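Local coordinates for Agap007691-pb (Anopheles gambiae, PDB 5C98), which is of unproven function but belongs to the serpin family, whose members are generally inhibitors of serine proteases, at residues A[24-29]-A[355-360]; A[240-245]-A[251-256]. One frame throughout, in Å; residues are numbered along the deposited sequence. Where two conformers were deposited one is given.

Contact 1. Residues A[24-29]-A[355-360]; sequences FTLEYF and MFLIRR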
# COMPACT_ATOMS: atom_id res chain seq x y z
N PHE A 24 -1.91 -0.55 -12.85
CA PHE A 24 -1.17 -1.61 -12.15
C PHE A 24 -1.69 -1.79 -10.73
O PHE A 24 -1.85 -2.92 -10.25
CB PHE A 24 0.32 -1.26 -12.17
CG PHE A 24 1.15 -2.06 -11.23
CD1 PHE A 24 1.44 -3.39 -11.47
CD2 PHE A 24 1.66 -1.47 -10.08
CE1 PHE A 24 2.21 -4.11 -10.55
CE2 PHE A 24 2.43 -2.20 -9.19
CZ PHE A 24 2.68 -3.52 -9.42
N THR A 25 -2.02 -0.70 -10.06
CA THR A 25 -2.51 -0.76 -8.68
C THR A 25 -3.79 -1.59 -8.57
O THR A 25 -3.92 -2.43 -7.68
CB THR A 25 -2.72 0.66 -8.14
OG1 THR A 25 -1.44 1.25 -7.91
CG2 THR A 25 -3.48 0.67 -6.83
N LEU A 26 -4.74 -1.34 -9.47
CA LEU A 26 -5.99 -2.09 -9.41
C LEU A 26 -5.79 -3.54 -9.79
O LEU A 26 -6.41 -4.42 -9.18
CB LEU A 26 -7.04 -1.40 -10.28
CG LEU A 26 -7.43 0.00 -9.82
CD1 LEU A 26 -8.43 0.57 -10.84
CD2 LEU A 26 -7.95 0.06 -8.38
N GLU A 27 -4.91 -3.83 -10.77
CA GLU A 27 -4.61 -5.23 -11.09
C GLU A 27 -3.96 -5.93 -9.92
O GLU A 27 -4.30 -7.08 -9.59
CB GLU A 27 -3.67 -5.28 -12.30
CG GLU A 27 -4.36 -4.94 -13.62
CD GLU A 27 -3.39 -4.73 -14.75
OE1 GLU A 27 -2.20 -4.42 -14.50
OE2 GLU A 27 -3.83 -4.86 -15.92
N TYR A 28 -3.00 -5.27 -9.27
CA TYR A 28 -2.33 -5.86 -8.12
C TYR A 28 -3.32 -6.13 -7.00
O TYR A 28 -3.30 -7.20 -6.37
CB TYR A 28 -1.26 -4.88 -7.66
CG TYR A 28 -0.34 -5.35 -6.57
CD1 TYR A 28 -0.73 -5.37 -5.24
CD2 TYR A 28 0.97 -5.70 -6.85
CE1 TYR A 28 0.15 -5.74 -4.24
CE2 TYR A 28 1.84 -6.08 -5.86
CZ TYR A 28 1.44 -6.10 -4.57
OH TYR A 28 2.32 -6.45 -3.55
N PHE A 29 -4.18 -5.16 -6.71
CA PHE A 29 -5.15 -5.37 -5.63
C PHE A 29 -6.08 -6.53 -5.93
O PHE A 29 -6.38 -7.32 -5.04
CB PHE A 29 -5.94 -4.09 -5.35
CG PHE A 29 -6.85 -4.21 -4.16
CD1 PHE A 29 -6.35 -4.57 -2.93
CD2 PHE A 29 -8.20 -4.03 -4.28
CE1 PHE A 29 -7.17 -4.72 -1.84
CE2 PHE A 29 -9.01 -4.17 -3.16
CZ PHE A 29 -8.47 -4.52 -1.97
N MET A 355 -14.46 -0.97 -0.01
CA MET A 355 -13.12 -0.76 -0.53
C MET A 355 -12.74 0.71 -0.34
O MET A 355 -13.60 1.60 -0.39
CB MET A 355 -13.08 -1.13 -2.03
CG MET A 355 -11.78 -0.83 -2.75
SD MET A 355 -11.98 -1.43 -4.47
CE MET A 355 -10.37 -1.00 -5.11
N PHE A 356 -11.45 0.96 -0.13
CA PHE A 356 -10.96 2.32 -0.03
C PHE A 356 -9.73 2.51 -0.91
O PHE A 356 -8.97 1.57 -1.16
CB PHE A 356 -10.66 2.71 1.43
CG PHE A 356 -9.63 1.87 2.10
CD1 PHE A 356 -8.29 2.13 1.94
CD2 PHE A 356 -10.02 0.82 2.92
CE1 PHE A 356 -7.33 1.32 2.57
CE2 PHE A 356 -9.07 0.03 3.56
CZ PHE A 356 -7.74 0.27 3.38
N LEU A 357 -9.55 3.73 -1.39
CA LEU A 357 -8.39 4.12 -2.20
C LEU A 357 -7.87 5.43 -1.65
O LEU A 357 -8.62 6.41 -1.57
CB LEU A 357 -8.75 4.30 -3.68
CG LEU A 357 -9.35 3.06 -4.32
CD1 LEU A 357 -10.88 3.09 -4.20
CD2 LEU A 357 -8.96 3.01 -5.75
N ILE A 358 -6.60 5.46 -1.25
CA ILE A 358 -5.97 6.68 -0.79
C ILE A 358 -5.29 7.31 -1.99
O ILE A 358 -4.41 6.69 -2.61
CB ILE A 358 -4.92 6.41 0.31
CG1 ILE A 358 -5.54 5.55 1.42
CG2 ILE A 358 -4.30 7.71 0.82
CD1 ILE A 358 -6.72 6.24 2.14
N ARG A 359 -5.68 8.54 -2.32
CA ARG A 359 -5.24 9.20 -3.54
C ARG A 359 -4.63 10.56 -3.24
O ARG A 359 -4.99 11.22 -2.26
CB ARG A 359 -6.36 9.37 -4.56
CG ARG A 359 -7.09 8.10 -4.91
CD ARG A 359 -8.07 8.26 -6.07
NE ARG A 359 -9.11 9.24 -5.80
CZ ARG A 359 -9.88 9.80 -6.73
NH1 ARG A 359 -9.70 9.49 -8.01
NH2 ARG A 359 -10.82 10.67 -6.39
N ARG A 360 -3.65 10.94 -4.04
CA ARG A 360 -3.17 12.31 -4.06
C ARG A 360 -4.22 13.14 -4.80
O ARG A 360 -4.58 12.80 -5.94
CB ARG A 360 -1.80 12.34 -4.75
CG ARG A 360 -1.10 13.68 -4.74
CD ARG A 360 0.17 13.67 -5.57
NE ARG A 360 0.81 14.99 -5.48
CZ ARG A 360 1.62 15.51 -6.39
NH1 ARG A 360 1.92 14.85 -7.50
NH2 ARG A 360 2.13 16.72 -6.19
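Met355 reaches across to Phe29, and Leu357 to Leu26, where helix 15-32 of the serpin fold packs on one of the strands of its B sheet. Segments 24-29 and 355-360 run roughly antiparallel, with 151° between their N-to-C directions, and the axes of these segments come no closer than 12.0 Å, so the backbones stay well apart and the gap is bridged by side chains alone. No hydrogen bond crosses it, and all four touching residues are buried.

The longest arm belongs to Met355. Its CG lies opposite the backbone N (chi1 174°) and the chain beyond is fully extended, which carries the terminal methyl CE to the helix. The side chains of Met355 and Phe29 pass alongside one another, pointing in opposite senses, and CE meets the ring obliquely, 3.8 Å from Phe29 CD2 and 4.0 Å from Phe29 CE2. Met355 SD, one bond further back, lies 5.4 Å from the centroid of the Phe29 ring and 68° off its normal, a Met-aromatic contact.

Leu26 and Leu357 meet differently: their side chains cross at about a right angle and touch through one methyl each. Neither CB points directly at the opposing segment; the methyl branches make the approach, and a CA-CA separation of 9.8 Å between Leu26 and Leu357 confirms how much of the span they supply.

Elsewhere, Phe29 also rests on Asn371 and Met355 on Val369, both of the neighbouring strand 366-372, while Leu26 touches Ile257. The two pairs join at a single methyl, for Leu26 CD2, which stands 4.1 Å from Leu357 CD2, is also 4.2 Å from Met355 CE.

Contact 2. Residues A[240-245]-A[251-256]; sequences LVLLPY and RQIVNS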
# COMPACT_ATOMS: atom_id res chain seq x y z
N LEU A 240 -11.08 7.70 -1.07
CA LEU A 240 -12.30 7.34 -1.77
C LEU A 240 -12.82 6.05 -1.17
O LEU A 240 -12.09 5.06 -1.04
CB LEU A 240 -11.97 7.17 -3.25
CG LEU A 240 -13.12 7.17 -4.26
CD1 LEU A 240 -13.78 8.51 -4.35
CD2 LEU A 240 -12.60 6.73 -5.62
N VAL A 241 -14.10 6.05 -0.79
CA VAL A 241 -14.73 4.89 -0.19
C VAL A 241 -15.81 4.42 -1.14
O VAL A 241 -16.68 5.20 -1.53
CB VAL A 241 -15.33 5.19 1.19
CG1 VAL A 241 -15.91 3.92 1.80
CG2 VAL A 241 -14.29 5.79 2.12
N LEU A 242 -15.74 3.15 -1.51
CA LEU A 242 -16.70 2.53 -2.42
C LEU A 242 -17.52 1.53 -1.62
O LEU A 242 -16.99 0.53 -1.12
CB LEU A 242 -15.98 1.82 -3.57
CG LEU A 242 -14.92 2.60 -4.32
CD1 LEU A 242 -14.41 1.78 -5.51
CD2 LEU A 242 -15.43 3.94 -4.77
N LEU A 243 -18.81 1.81 -1.50
CA LEU A 243 -19.72 1.00 -0.70
C LEU A 243 -20.70 0.31 -1.64
O LEU A 243 -21.55 0.97 -2.24
CB LEU A 243 -20.47 1.91 0.27
CG LEU A 243 -21.53 1.26 1.15
CD1 LEU A 243 -20.92 0.30 2.15
CD2 LEU A 243 -22.33 2.34 1.90
N PRO A 244 -20.61 -1.00 -1.80
CA PRO A 244 -21.51 -1.69 -2.73
C PRO A 244 -22.97 -1.45 -2.40
O PRO A 244 -23.35 -1.37 -1.23
CB PRO A 244 -21.14 -3.17 -2.54
CG PRO A 244 -19.72 -3.15 -2.05
CD PRO A 244 -19.63 -1.92 -1.18
N TYR A 245 -23.79 -1.35 -3.43
CA TYR A 245 -25.22 -1.31 -3.21
C TYR A 245 -25.66 -2.59 -2.49
O TYR A 245 -25.00 -3.63 -2.59
CB TYR A 245 -25.96 -1.28 -4.55
CG TYR A 245 -25.80 -0.01 -5.37
CD1 TYR A 245 -25.36 1.17 -4.80
CD2 TYR A 245 -26.17 0.01 -6.70
CE1 TYR A 245 -25.24 2.33 -5.55
CE2 TYR A 245 -26.06 1.15 -7.45
CZ TYR A 245 -25.61 2.31 -6.87
OH TYR A 245 -25.49 3.47 -7.62
N ARG A 251 -16.73 -8.24 -3.55
CA ARG A 251 -15.85 -8.85 -4.54
C ARG A 251 -16.19 -8.40 -5.95
O ARG A 251 -15.30 -8.26 -6.80
CB ARG A 251 -15.94 -10.37 -4.46
CG ARG A 251 -14.95 -11.11 -5.30
CD ARG A 251 -15.16 -12.61 -5.14
NE ARG A 251 -16.45 -13.02 -5.68
CZ ARG A 251 -17.57 -13.15 -4.97
NH1 ARG A 251 -17.60 -12.92 -3.67
NH2 ARG A 251 -18.69 -13.52 -5.58
N GLN A 252 -17.48 -8.15 -6.22
CA GLN A 252 -17.85 -7.69 -7.56
C GLN A 252 -17.26 -6.31 -7.86
O GLN A 252 -16.81 -6.05 -8.98
CB GLN A 252 -19.37 -7.66 -7.69
CG GLN A 252 -19.84 -7.38 -9.10
CD GLN A 252 -21.34 -7.21 -9.19
OE1 GLN A 252 -22.11 -7.97 -8.59
NE2 GLN A 252 -21.78 -6.21 -9.95
N ILE A 253 -17.28 -5.41 -6.88
CA ILE A 253 -16.69 -4.09 -7.08
C ILE A 253 -15.18 -4.22 -7.27
O ILE A 253 -14.59 -3.61 -8.16
CB ILE A 253 -17.02 -3.17 -5.89
CG1 ILE A 253 -18.45 -2.59 -5.97
CG2 ILE A 253 -16.06 -1.98 -5.80
CD1 ILE A 253 -19.57 -3.56 -5.97
N VAL A 254 -14.53 -4.99 -6.40
CA VAL A 254 -13.08 -5.10 -6.44
C VAL A 254 -12.64 -5.67 -7.77
O VAL A 254 -11.67 -5.19 -8.38
CB VAL A 254 -12.59 -6.00 -5.30
CG1 VAL A 254 -11.08 -6.35 -5.48
CG2 VAL A 254 -12.82 -5.36 -3.97
N ASN A 255 -13.35 -6.69 -8.27
CA ASN A 255 -12.93 -7.29 -9.53
C ASN A 255 -13.31 -6.45 -10.73
O ASN A 255 -12.65 -6.52 -11.78
CB ASN A 255 -13.50 -8.69 -9.64
CG ASN A 255 -12.71 -9.68 -8.83
OD1 ASN A 255 -11.48 -9.58 -8.77
ND2 ASN A 255 -13.39 -10.63 -8.22
N SER A 256 -14.35 -5.65 -10.62
CA SER A 256 -14.84 -4.86 -11.75
C SER A 256 -14.04 -3.58 -11.98
O SER A 256 -13.91 -3.14 -13.13
CB SER A 256 -16.29 -4.46 -11.49
OG SER A 256 -17.19 -5.56 -11.56
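Ile253 supplies the whole helix side of this contact, using its two branches on two residues of the strand. The closer packing is with Pro244: the side chains cross at a slant, and Ile253 CD1 sits 3.8 Å from Pro244 CB and 3.9 Å from Pro244 CG. Here the backbones are also nearest, the CA atoms of Pro244 and Ile253 being 6.9 Å apart. The other branch makes a thinner contact, with Ile253 CG2 4.1 Å from Leu242 CD1. This division follows from chi1 of -80°, which puts CG2 opposite the backbone N and CG1 beside it. All three residues are buried, and every contact between them is apolar.

The solvent side is quite different. Arg251, Gln252 and Asn255 are exposed; the CB of Arg251 points away from the strand, and its NH1 forms a salt bridge with Glu35.

Leu243, with its CB turned away from the helix, touches Phe348 of strand 346-349. Helix 250-256 thus lies against one face of strand 237-244, an element of the serpin B sheet flanked by strands 224-230 and 354-360, and Val254 extends the packing to Met355 on the latter.

In the fold
From the N terminus, residues 24-29 of helix 15-32 supply the first half of contact 1, and 325 residues separate them from its partner 355-360, near the C-terminal end of the fold. Contact 2 falls wholly within that long excursion and closes a short loop of five residues between segments 240-245 and 251-256. The loops therefore nest and do not cross. Neighbouring strands of the B sheet join them: Leu240 N lies 2.8 Å from Leu357 O and Leu242 N 2.9 Å from Met355 O, both probable hydrogen bonds. The helices meet as well, with Phe29 CE2 3.8 Å from Val254 CG1, linking the N-terminal helix to the sheet's local helical cover.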